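Local coordinates for protein 6-phosphogluconate dehydrogenase (Pseudomonas syringae, PDB 5U5G) that binds NADP+ and 2-oxopropylphosphonate and probably reduces the ketone to 2-hydroxypropylphosphonate, using NADPH, during fosfomycin biosynthesis, at residues 6-11 and 64-69; 94-99 and 121-126; 267-272 and 280-285. All blocks are in the same frame, centred on the assembly; numbering follows the deposited sequence.

Contact 1: residues 6-11 and 64-69; sequences GFIGLG and VCTAGS. With NAP (NADP nicotinamide-adenine-dinucleotide phosphate), chain E.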
loop_
_atom_site.group_PDB
_atom_site.type_symbol
_atom_site.label_atom_id
_atom_site.label_comp_id
_atom_site.label_asym_id
_atom_site.label_seq_id
_atom_site.Cartn_x
_atom_site.Cartn_y
_atom_site.Cartn_z
ATOM N N GLY A 6 34.168 -0.890 -6.257
ATOM C CA GLY A 6 34.283 -0.139 -5.026
ATOM C C GLY A 6 32.922 0.180 -4.430
ATOM O O GLY A 6 31.903 0.143 -5.117
ATOM N N PHE A 7 32.914 0.503 -3.133
ATOM C CA PHE A 7 31.666 0.826 -2.443
ATOM C C PHE A 7 31.943 1.811 -1.318
ATOM O O PHE A 7 32.758 1.529 -0.436
ATOM C CB PHE A 7 30.999 -0.442 -1.898
ATOM C CG PHE A 7 29.516 -0.317 -1.732
ATOM C CD1 PHE A 7 28.981 0.459 -0.707
ATOM C CD2 PHE A 7 28.651 -0.980 -2.591
ATOM C CE1 PHE A 7 27.627 0.578 -0.554
ATOM C CE2 PHE A 7 27.290 -0.874 -2.440
ATOM C CZ PHE A 7 26.768 -0.089 -1.426
ATOM N N ILE A 8 31.261 2.958 -1.348
ATOM C CA ILE A 8 31.402 4.016 -0.351
ATOM C C ILE A 8 30.078 4.164 0.385
ATOM O O ILE A 8 29.038 4.387 -0.242
ATOM C CB ILE A 8 31.782 5.361 -1.002
ATOM C CG1 ILE A 8 33.086 5.262 -1.776
ATOM C CG2 ILE A 8 31.810 6.471 0.033
ATOM C CD1 ILE A 8 33.191 6.297 -2.931
ATOM N N GLY A 9 30.114 4.073 1.709
ATOM C CA GLY A 9 28.905 4.256 2.482
ATOM C C GLY A 9 28.432 2.930 3.026
ATOM O O GLY A 9 27.749 2.165 2.344
ATOM N N LEU A 10 28.824 2.634 4.257
ATOM C CA LEU A 10 28.514 1.345 4.838
ATOM C C LEU A 10 27.490 1.547 5.940
ATOM O O LEU A 10 27.676 1.092 7.071
ATOM C CB LEU A 10 29.790 0.678 5.353
ATOM C CG LEU A 10 30.851 0.456 4.260
ATOM C CD1 LEU A 10 32.142 -0.150 4.824
ATOM C CD2 LEU A 10 30.324 -0.396 3.097
ATOM N N GLY A 11 26.426 2.266 5.625
ATOM C CA GLY A 11 25.292 2.361 6.514
ATOM C C GLY A 11 24.442 1.117 6.390
ATOM O O GLY A 11 24.874 0.080 5.880
ATOM N N VAL A 64 28.003 4.291 -4.451
ATOM C CA VAL A 64 27.890 5.258 -3.363
ATOM C C VAL A 64 26.528 5.058 -2.712
ATOM O O VAL A 64 25.506 5.021 -3.410
ATOM C CB VAL A 64 28.036 6.711 -3.862
ATOM C CG1 VAL A 64 27.851 7.712 -2.708
ATOM C CG2 VAL A 64 29.371 6.915 -4.550
ATOM N N CYS A 65 26.510 4.935 -1.377
ATOM C CA CYS A 65 25.237 4.775 -0.668
ATOM C C CYS A 65 25.354 5.486 0.685
ATOM O O CYS A 65 25.635 4.888 1.726
ATOM C CB CYS A 65 24.853 3.308 -0.493
ATOM S SG CYS A 65 23.171 3.129 0.097
ATOM N N THR A 66 25.145 6.798 0.660
ATOM C CA THR A 66 25.283 7.649 1.831
ATOM C C THR A 66 23.971 8.380 2.055
ATOM O O THR A 66 23.055 8.309 1.237
ATOM C CB THR A 66 26.430 8.654 1.647
ATOM O OG1 THR A 66 26.117 9.544 0.565
ATOM C CG2 THR A 66 27.756 7.920 1.331
ATOM N N ALA A 67 23.876 9.078 3.181
ATOM C CA ALA A 67 22.689 9.855 3.525
ATOM C C ALA A 67 23.082 11.302 3.762
ATOM O O ALA A 67 24.010 11.572 4.532
ATOM C CB ALA A 67 21.997 9.298 4.777
ATOM N N GLY A 68 22.387 12.223 3.102
ATOM C CA GLY A 68 22.542 13.634 3.390
ATOM C C GLY A 68 23.411 14.361 2.368
ATOM O O GLY A 68 24.263 13.776 1.684
ATOM N N SER A 69 23.200 15.677 2.288
ATOM C CA SER A 69 23.902 16.497 1.308
ATOM C C SER A 69 25.348 16.761 1.707
ATOM O O SER A 69 26.198 16.962 0.831
ATOM C CB SER A 69 23.165 17.822 1.110
ATOM O OG SER A 69 23.070 18.511 2.340
HETATM P PA NAP E . 22.579 5.264 7.409
HETATM O O1A NAP E . 22.266 6.427 8.276
HETATM O O2A NAP E . 22.363 3.852 7.895
HETATM O O5B NAP E . 24.141 5.379 6.858
HETATM C C5B NAP E . 24.308 6.675 6.336
HETATM C C4B NAP E . 25.631 6.661 5.541
HETATM O O4B NAP E . 25.975 7.967 5.081
HETATM C C3B NAP E . 26.785 6.113 6.457
HETATM O O3B NAP E . 27.697 5.415 5.667
HETATM C C2B NAP E . 27.440 7.435 6.905
HETATM O O2B NAP E . 28.750 7.356 7.192
HETATM C C1B NAP E . 27.283 8.235 5.551
HETATM N N9A NAP E . 27.437 9.650 5.830
HETATM C C8A NAP E . 26.495 10.566 6.341
HETATM N N7A NAP E . 27.008 11.816 6.507
HETATM C C5A NAP E . 28.340 11.683 6.092
HETATM C C6A NAP E . 29.405 12.598 6.022
HETATM N N6A NAP E . 29.235 13.909 6.396
HETATM N N1A NAP E . 30.634 12.222 5.585
HETATM C C2A NAP E . 30.758 10.908 5.221
HETATM N N3A NAP E . 29.845 9.926 5.225
HETATM C C4A NAP E . 28.622 10.344 5.673
HETATM O O3 NAP E . 21.569 5.622 6.164
HETATM P PN NAP E . 21.037 4.355 5.344
HETATM O O1N NAP E . 22.112 3.431 4.926
HETATM O O2N NAP E . 19.665 3.892 5.780
HETATM O O5D NAP E . 20.585 5.112 3.838
HETATM C C5D NAP E . 21.660 5.360 3.048
HETATM C C4D NAP E . 21.115 5.820 1.708
HETATM O O4D NAP E . 20.257 4.792 1.147
HETATM C C3D NAP E . 20.205 7.100 1.926
HETATM O O3D NAP E . 20.383 7.962 0.837
HETATM C C2D NAP E . 18.805 6.527 1.942
HETATM O O2D NAP E . 17.830 7.419 1.470
HETATM C C1D NAP E . 18.977 5.365 0.910
HETATM N N1N NAP E . 17.989 4.324 1.113
HETATM C C2N NAP E . 17.843 3.662 2.361
HETATM C C3N NAP E . 16.939 2.625 2.460
HETATM C C7N NAP E . 16.783 1.896 3.722
HETATM O O7N NAP E . 16.021 0.936 3.845
HETATM N N7N NAP E . 17.551 2.250 4.817
HETATM C C4N NAP E . 16.133 2.153 1.279
HETATM C C5N NAP E . 16.354 2.924 0.055
HETATM C C6N NAP E . 17.214 3.941 0.007
HETATM P P2B NAP E . 29.139 6.836 8.921
HETATM O O1X NAP E . 28.824 5.379 8.792
HETATM O O2X NAP E . 30.618 7.216 9.047
HETATM O O3X NAP E . 28.147 7.696 9.667
HETATM O O HOH W 1 24.468 2.962 3.473
#
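Ile8, Val64 and Cys65 give up most of the surface here. Ile8 and Val64 form a parallel bridge where strands 5-8 and 61-64 run out, their CA atoms 4.8 Å apart. Their branched side chains suit strand backbones and lie side by side, pointing the same way, with Ile8 CD1 4.2 Å from Val64 CG2. Helix 69-77 packs on both, and helix 52-58 on Ile8.

The next backbone bond comes from Cys65 N, 2.8 Å from Ile8 O. Val64 CA adds a weaker CA-H...O contact to the same oxygen. Cys65 holds SG anti to its own N (chi1 -170°), which carries the sulfur to the nicotinamide-side ribose of NADP, 3.5 Å from O4D, while its CB packs obliquely against the Phe7 ring, 3.9 Å from CE1. The small thiol fits between protein and cofactor.

Beyond the bridge the strands give way to loops. Gly9, at phi 107°, has a backbone that calls for glycine, and lacking a side chain it brings CA within 3.4 Å of Cys65 O. That carbonyl also accepts from a water that donates to NADP O1N and receives a weak bond from Gly11 N. Thr66 O takes O3D of the nicotinamide ribose and Ala67 N donates to O4B of the adenine ribose, so the loop holds both sugars. Parallel strand ends turning into cofactor-binding loops, with Gly9 and Gly11 in a GxGxxG-like sequence, characterise the Rossmann dinucleotide-binding fold.

Contact 2: residues 94-99 and 121-126; sequences VDLSTI and CPVSGG. With 7VD ((2-oxopropyl)phosphonic acid), chain F; NAP (NADP nicotinamide-adenine-dinucleotide phosphate), chain E.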
loop_
_atom_site.group_PDB
_atom_site.type_symbol
_atom_site.label_atom_id
_atom_site.label_comp_id
_atom_site.label_asym_id
_atom_site.label_seq_id
_atom_site.Cartn_x
_atom_site.Cartn_y
_atom_site.Cartn_z
ATOM N N VAL A 94 27.994 4.588 -9.563
ATOM C CA VAL A 94 26.579 4.257 -9.438
ATOM C C VAL A 94 26.139 4.751 -8.063
ATOM O O VAL A 94 26.496 4.161 -7.041
ATOM C CB VAL A 94 26.338 2.755 -9.615
ATOM C CG1 VAL A 94 24.864 2.391 -9.397
ATOM C CG2 VAL A 94 26.833 2.310 -10.991
ATOM N N ASP A 95 25.394 5.856 -8.022
ATOM C CA ASP A 95 25.028 6.482 -6.751
ATOM C C ASP A 95 23.656 5.950 -6.350
ATOM O O ASP A 95 22.648 6.254 -6.995
ATOM C CB ASP A 95 25.042 8.007 -6.859
ATOM C CG ASP A 95 24.988 8.711 -5.488
ATOM O OD1 ASP A 95 24.443 8.130 -4.526
ATOM O OD2 ASP A 95 25.484 9.863 -5.381
ATOM N N LEU A 96 23.626 5.153 -5.284
ATOM C CA LEU A 96 22.411 4.528 -4.793
ATOM C C LEU A 96 21.700 5.366 -3.746
ATOM O O LEU A 96 20.707 4.898 -3.172
ATOM C CB LEU A 96 22.727 3.158 -4.205
ATOM C CG LEU A 96 23.557 2.224 -5.077
ATOM C CD1 LEU A 96 24.216 1.192 -4.185
ATOM C CD2 LEU A 96 22.669 1.558 -6.123
ATOM N N SER A 97 22.177 6.579 -3.486
ATOM C CA SER A 97 21.591 7.435 -2.466
ATOM C C SER A 97 20.329 8.107 -2.991
ATOM O O SER A 97 20.112 8.235 -4.199
ATOM C CB SER A 97 22.592 8.508 -2.015
ATOM O OG SER A 97 23.883 7.939 -1.812
ATOM N N THR A 98 19.497 8.557 -2.065
ATOM C CA THR A 98 18.380 9.420 -2.408
ATOM C C THR A 98 18.812 10.854 -2.140
ATOM O O THR A 98 19.089 11.219 -0.995
ATOM C CB THR A 98 17.120 9.055 -1.625
ATOM O OG1 THR A 98 16.820 7.671 -1.856
ATOM C CG2 THR A 98 15.957 9.901 -2.114
ATOM N N ILE A 99 18.906 11.649 -3.209
ATOM C CA ILE A 99 19.418 13.013 -3.145
ATOM C C ILE A 99 18.523 13.890 -4.008
ATOM O O ILE A 99 17.733 13.397 -4.818
ATOM C CB ILE A 99 20.881 13.123 -3.638
ATOM C CG1 ILE A 99 20.971 12.691 -5.102
ATOM C CG2 ILE A 99 21.841 12.294 -2.780
ATOM C CD1 ILE A 99 22.356 12.928 -5.704
ATOM N N CYS A 121 21.045 6.097 -9.400
ATOM C CA CYS A 121 20.406 4.789 -9.200
ATOM C C CYS A 121 19.788 4.658 -7.805
ATOM O O CYS A 121 20.185 3.793 -7.011
ATOM C CB CYS A 121 21.424 3.673 -9.454
ATOM S SG CYS A 121 20.734 2.000 -9.606
ATOM N N PRO A 122 18.789 5.484 -7.470
ATOM C CA PRO A 122 18.090 5.281 -6.193
ATOM C C PRO A 122 17.379 3.933 -6.200
ATOM O O PRO A 122 17.044 3.395 -7.259
ATOM C CB PRO A 122 17.101 6.453 -6.123
ATOM C CG PRO A 122 16.903 6.891 -7.567
ATOM C CD PRO A 122 18.245 6.636 -8.227
ATOM N N VAL A 123 17.189 3.363 -5.006
ATOM C CA VAL A 123 16.662 2.009 -4.877
ATOM C C VAL A 123 15.528 1.976 -3.860
ATOM O O VAL A 123 15.353 2.890 -3.054
ATOM C CB VAL A 123 17.758 1.002 -4.475
ATOM C CG1 VAL A 123 18.826 0.902 -5.568
ATOM C CG2 VAL A 123 18.374 1.398 -3.134
ATOM N N SER A 124 14.753 0.892 -3.904
ATOM C CA SER A 124 13.678 0.691 -2.943
ATOM C C SER A 124 13.552 -0.795 -2.640
ATOM O O SER A 124 13.736 -1.641 -3.520
ATOM C CB SER A 124 12.353 1.247 -3.471
ATOM O OG SER A 124 11.343 1.194 -2.490
ATOM N N GLY A 125 13.231 -1.106 -1.389
ATOM C CA GLY A 125 13.100 -2.493 -0.986
ATOM C C GLY A 125 13.705 -2.752 0.376
ATOM O O GLY A 125 13.561 -3.846 0.921
ATOM N N GLY A 126 14.378 -1.750 0.936
ATOM C CA GLY A 126 14.934 -1.846 2.275
ATOM C C GLY A 126 16.091 -2.835 2.392
ATOM O O GLY A 126 16.496 -3.499 1.439
HETATM P P1 7VD F . 12.554 1.869 0.955
HETATM C C1 7VD F . 13.323 2.856 2.270
HETATM O O2 7VD F . 12.103 2.671 -0.243
HETATM O O3 7VD F . 13.447 0.736 0.508
HETATM O O4 7VD F . 11.363 1.326 1.705
HETATM C C6 7VD F . 13.652 4.288 1.932
HETATM O O7 7VD F . 14.038 4.607 0.808
HETATM C C8 7VD F . 13.473 5.280 3.049
HETATM P PA NAP E . 22.579 5.264 7.409
HETATM O O1A NAP E . 22.266 6.427 8.276
HETATM O O2A NAP E . 22.363 3.852 7.895
HETATM O O5B NAP E . 24.141 5.379 6.858
HETATM C C5B NAP E . 24.308 6.675 6.336
HETATM C C4B NAP E . 25.631 6.661 5.541
HETATM O O4B NAP E . 25.975 7.967 5.081
HETATM C C3B NAP E . 26.785 6.113 6.457
HETATM O O3B NAP E . 27.697 5.415 5.667
HETATM C C2B NAP E . 27.440 7.435 6.905
HETATM O O2B NAP E . 28.750 7.356 7.192
HETATM C C1B NAP E . 27.283 8.235 5.551
HETATM N N9A NAP E . 27.437 9.650 5.830
HETATM C C8A NAP E . 26.495 10.566 6.341
HETATM N N7A NAP E . 27.008 11.816 6.507
HETATM C C5A NAP E . 28.340 11.683 6.092
HETATM C C6A NAP E . 29.405 12.598 6.022
HETATM N N6A NAP E . 29.235 13.909 6.396
HETATM N N1A NAP E . 30.634 12.222 5.585
HETATM C C2A NAP E . 30.758 10.908 5.221
HETATM N N3A NAP E . 29.845 9.926 5.225
HETATM C C4A NAP E . 28.622 10.344 5.673
HETATM O O3 NAP E . 21.569 5.622 6.164
HETATM P PN NAP E . 21.037 4.355 5.344
HETATM O O1N NAP E . 22.112 3.431 4.926
HETATM O O2N NAP E . 19.665 3.892 5.780
HETATM O O5D NAP E . 20.585 5.112 3.838
HETATM C C5D NAP E . 21.660 5.360 3.048
HETATM C C4D NAP E . 21.115 5.820 1.708
HETATM O O4D NAP E . 20.257 4.792 1.147
HETATM C C3D NAP E . 20.205 7.100 1.926
HETATM O O3D NAP E . 20.383 7.962 0.837
HETATM C C2D NAP E . 18.805 6.527 1.942
HETATM O O2D NAP E . 17.830 7.419 1.470
HETATM C C1D NAP E . 18.977 5.365 0.910
HETATM N N1N NAP E . 17.989 4.324 1.113
HETATM C C2N NAP E . 17.843 3.662 2.361
HETATM C C3N NAP E . 16.939 2.625 2.460
HETATM C C7N NAP E . 16.783 1.896 3.722
HETATM O O7N NAP E . 16.021 0.936 3.845
HETATM N N7N NAP E . 17.551 2.250 4.817
HETATM C C4N NAP E . 16.133 2.153 1.279
HETATM C C5N NAP E . 16.354 2.924 0.055
HETATM C C6N NAP E . 17.214 3.941 0.007
HETATM P P2B NAP E . 29.139 6.836 8.921
HETATM O O1X NAP E . 28.824 5.379 8.792
HETATM O O2X NAP E . 30.618 7.216 9.047
HETATM O O3X NAP E . 28.147 7.696 9.667
HETATM O O HOH W 2 18.057 5.377 -2.770
#
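Asp95 and Cys121 supply the direct backbone hydrogen bond, Cys121 N donating to Asp95 O at 2.9 Å. Beside it Leu96 CA makes a CA-H...O contact with Cys121 O. Asp95 also shapes its own loop as an Asx turn: OD1 is met by Ser97 OG nearly along its C-O axis and by Ser97 N on the anti side, while Tyr76 and Tyr118 hold OD2. A short acid with two oxygens suits these four partners.

These bonds lie where strand 92-95 ends beside the interrupted strand 117-124, in a beta-alpha-beta unit of the Rossmann-like domain.

The apolar contacts run through Val94, Leu96, Cys121 and Val123. Val94 CG1 rests on Cys121 CB at 3.7 Å. With SG anti to its backbone N (chi1 -167°), Cys121 lies beside Leu96 CD2, which also reaches Val123 CG1 (3.9 Å).

One water bridges Leu96 O and Thr98 OG1 of the loop to Val123 N of the strand. Thr98 N donates to NADP O3D. The phosphonate is gripped by Ser124 OG, 2.8 Å from O2, by Gly125 N, 2.7 Å from O3, and weakly by Gly126 N; Lys173, Asn177, Tyr217 and Arg212 of the second subunit also bond the ligand. Gly125's backbone angles call for glycine; Gly126's positive phi favours it.

Contact 3: residues 267-272 and 280-285; sequences DTVRQA and CQYFSV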
loop_
_atom_site.group_PDB
_atom_site.type_symbol
_atom_site.label_atom_id
_atom_site.label_comp_id
_atom_site.label_asym_id
_atom_site.label_seq_id
_atom_site.Cartn_x
_atom_site.Cartn_y
_atom_site.Cartn_z
ATOM N N ASP A 267 8.505 14.690 11.039
ATOM C CA ASP A 267 9.364 15.673 11.687
ATOM C C ASP A 267 9.132 15.685 13.194
ATOM O O ASP A 267 10.087 15.677 13.979
ATOM C CB ASP A 267 9.129 17.057 11.089
ATOM C CG ASP A 267 10.065 18.101 11.667
ATOM O OD1 ASP A 267 11.290 18.019 11.399
ATOM O OD2 ASP A 267 9.574 18.999 12.394
ATOM N N THR A 268 7.862 15.676 13.615
ATOM C CA THR A 268 7.552 15.662 15.042
ATOM C C THR A 268 8.041 14.378 15.712
ATOM O O THR A 268 8.560 14.416 16.834
ATOM C CB THR A 268 6.051 15.835 15.250
ATOM O OG1 THR A 268 5.614 17.027 14.587
ATOM C CG2 THR A 268 5.743 15.958 16.737
ATOM N N VAL A 269 7.881 13.232 15.044
ATOM C CA VAL A 269 8.362 11.967 15.599
ATOM C C VAL A 269 9.882 11.981 15.719
ATOM O O VAL A 269 10.452 11.457 16.690
ATOM C CB VAL A 269 7.878 10.783 14.739
ATOM C CG1 VAL A 269 8.497 9.471 15.221
ATOM C CG2 VAL A 269 6.341 10.688 14.747
ATOM N N ARG A 270 10.560 12.555 14.717
ATOM C CA ARG A 270 12.008 12.708 14.770
ATOM C C ARG A 270 12.429 13.563 15.958
ATOM O O ARG A 270 13.368 13.211 16.679
ATOM C CB ARG A 270 12.519 13.324 13.464
ATOM C CG ARG A 270 14.049 13.332 13.334
ATOM C CD ARG A 270 14.503 14.014 12.044
ATOM N NE ARG A 270 13.793 15.267 11.844
ATOM C CZ ARG A 270 14.073 16.398 12.481
ATOM N NH1 ARG A 270 15.078 16.457 13.345
ATOM N NH2 ARG A 270 13.346 17.483 12.257
ATOM N N GLN A 271 11.749 14.695 16.172
ATOM C CA GLN A 271 12.069 15.553 17.310
ATOM C C GLN A 271 11.835 14.833 18.631
ATOM O O GLN A 271 12.577 15.036 19.597
ATOM C CB GLN A 271 11.237 16.834 17.253
ATOM C CG GLN A 271 11.966 18.018 16.638
ATOM C CD GLN A 271 11.046 18.904 15.820
ATOM O OE1 GLN A 271 9.827 18.876 15.990
ATOM N NE2 GLN A 271 11.628 19.705 14.930
ATOM N N ALA A 272 10.809 13.988 18.692
ATOM C CA ALA A 272 10.452 13.337 19.943
ATOM C C ALA A 272 11.262 12.078 20.223
ATOM O O ALA A 272 11.357 11.671 21.380
ATOM C CB ALA A 272 8.959 13.000 19.945
ATOM N N CYS A 280 9.181 3.681 12.407
ATOM C CA CYS A 280 7.956 3.162 13.007
ATOM C C CYS A 280 7.734 3.631 14.435
ATOM O O CYS A 280 6.755 3.202 15.043
ATOM C CB CYS A 280 7.952 1.635 12.974
ATOM S SG CYS A 280 7.960 0.940 11.312
ATOM N N GLN A 281 8.589 4.497 14.986
ATOM C CA GLN A 281 8.340 5.031 16.327
ATOM C C GLN A 281 7.150 5.986 16.382
ATOM O O GLN A 281 6.780 6.432 17.476
ATOM C CB GLN A 281 9.608 5.705 16.857
ATOM C CG GLN A 281 10.512 4.728 17.626
ATOM C CD GLN A 281 9.821 4.186 18.870
ATOM O OE1 GLN A 281 9.584 4.926 19.819
ATOM N NE2 GLN A 281 9.480 2.902 18.864
ATOM N N TYR A 282 6.535 6.307 15.239
ATOM C CA TYR A 282 5.212 6.919 15.273
ATOM C C TYR A 282 4.260 6.134 16.180
ATOM O O TYR A 282 3.379 6.729 16.803
ATOM C CB TYR A 282 4.638 7.010 13.855
ATOM C CG TYR A 282 3.331 7.798 13.737
ATOM C CD1 TYR A 282 3.115 8.948 14.486
ATOM C CD2 TYR A 282 2.343 7.411 12.836
ATOM C CE1 TYR A 282 1.932 9.686 14.354
ATOM C CE2 TYR A 282 1.157 8.138 12.698
ATOM C CZ TYR A 282 0.963 9.272 13.448
ATOM O OH TYR A 282 -0.215 9.978 13.302
ATOM N N PHE A 283 4.421 4.803 16.249
ATOM C CA PHE A 283 3.636 3.971 17.164
ATOM C C PHE A 283 3.661 4.533 18.576
ATOM O O PHE A 283 2.617 4.726 19.201
ATOM C CB PHE A 283 4.175 2.531 17.191
ATOM C CG PHE A 283 3.482 1.588 16.246
ATOM C CD1 PHE A 283 2.123 1.313 16.381
ATOM C CD2 PHE A 283 4.199 0.951 15.239
ATOM C CE1 PHE A 283 1.493 0.431 15.502
ATOM C CE2 PHE A 283 3.588 0.065 14.375
ATOM C CZ PHE A 283 2.231 -0.194 14.502
ATOM N N SER A 284 4.856 4.805 19.099
ATOM C CA SER A 284 4.932 5.253 20.482
ATOM C C SER A 284 4.521 6.710 20.628
ATOM O O SER A 284 3.908 7.072 21.635
ATOM C CB SER A 284 6.343 5.022 21.033
ATOM O OG SER A 284 7.286 5.807 20.327
ATOM N N VAL A 285 4.821 7.551 19.636
ATOM C CA VAL A 285 4.373 8.943 19.686
ATOM C C VAL A 285 2.857 9.003 19.666
ATOM O O VAL A 285 2.237 9.775 20.409
ATOM C CB VAL A 285 4.979 9.748 18.523
ATOM C CG1 VAL A 285 4.293 11.098 18.398
ATOM C CG2 VAL A 285 6.479 9.920 18.719
#
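Gln281 O takes two backbone N-H groups, Val285 N at 3.1 Å and, more weakly, Ser284 N, near the beginning of the last helix. On the same peptide group sits Val269 of helix 257-273, its CG1 3.9 Å from Gln281 C, so the backbone here rests directly on a side chain of the long helix. The contact thereby joins helices 257-273 and 282-287 in the C-terminal helical region.

Val269 carries the contact. With CG1 anti to its backbone N (chi1 174°), it spreads two methyls toward the second segment: CG1 meets the backbone around Gln281 and Tyr282, while CG2 lies 3.7 Å from Tyr282 CD1 and 4.0 Å from Val285 CG2. The valine and tyrosine side chains cross at about a right angle, and CG2 approaches the ring obliquely. Val285 points back, and the exposed Ala272 adds a small methyl at the margin, its CB 4.1 Å from Val285 CG2.

Within segment 280-285, Ser284 OG donates to Gln281 OE1 from above the amide plane. Outside it, Gln281 NE2 bonds Tyr224 OH, and the Tyr282 hydroxyl is hydrogen-bonded to Glu189 of helix 168-196. The Tyr282 side chain also packs on Pro257 of the second subunit. Tyrosine thus serves both an apolar neighbour and a polar one.

No hydrogen bond joins the two segments. Methyls meet a ring and backbone, so this partly buried helix-helix contact rests on apolar packing, while hydrogen bonds to other partners would restrain Gln281 and Tyr282.

In the fold
From the N terminus, the chain leaves strand 5-8, makes strands 28-31 and 47-48 and several helices, and returns as strand 61-64 to close contact 1. Contact 2 then closes the shorter excursion through helix 101-113, and contact 3 ends the short connection between helices 257-273 and 282-287. The three loops follow in series; none nests or crosses. Contacts 1 and 2 share one sheet: Val64 belongs to the first, and its O lies 2.7 Å from Leu96 N of the second, a probable hydrogen bond. Both also touch NADP. Contact 3 sits in the helical part, its centre about 24 Å from that of contact 2, and long helix 168-196 reaches both regions.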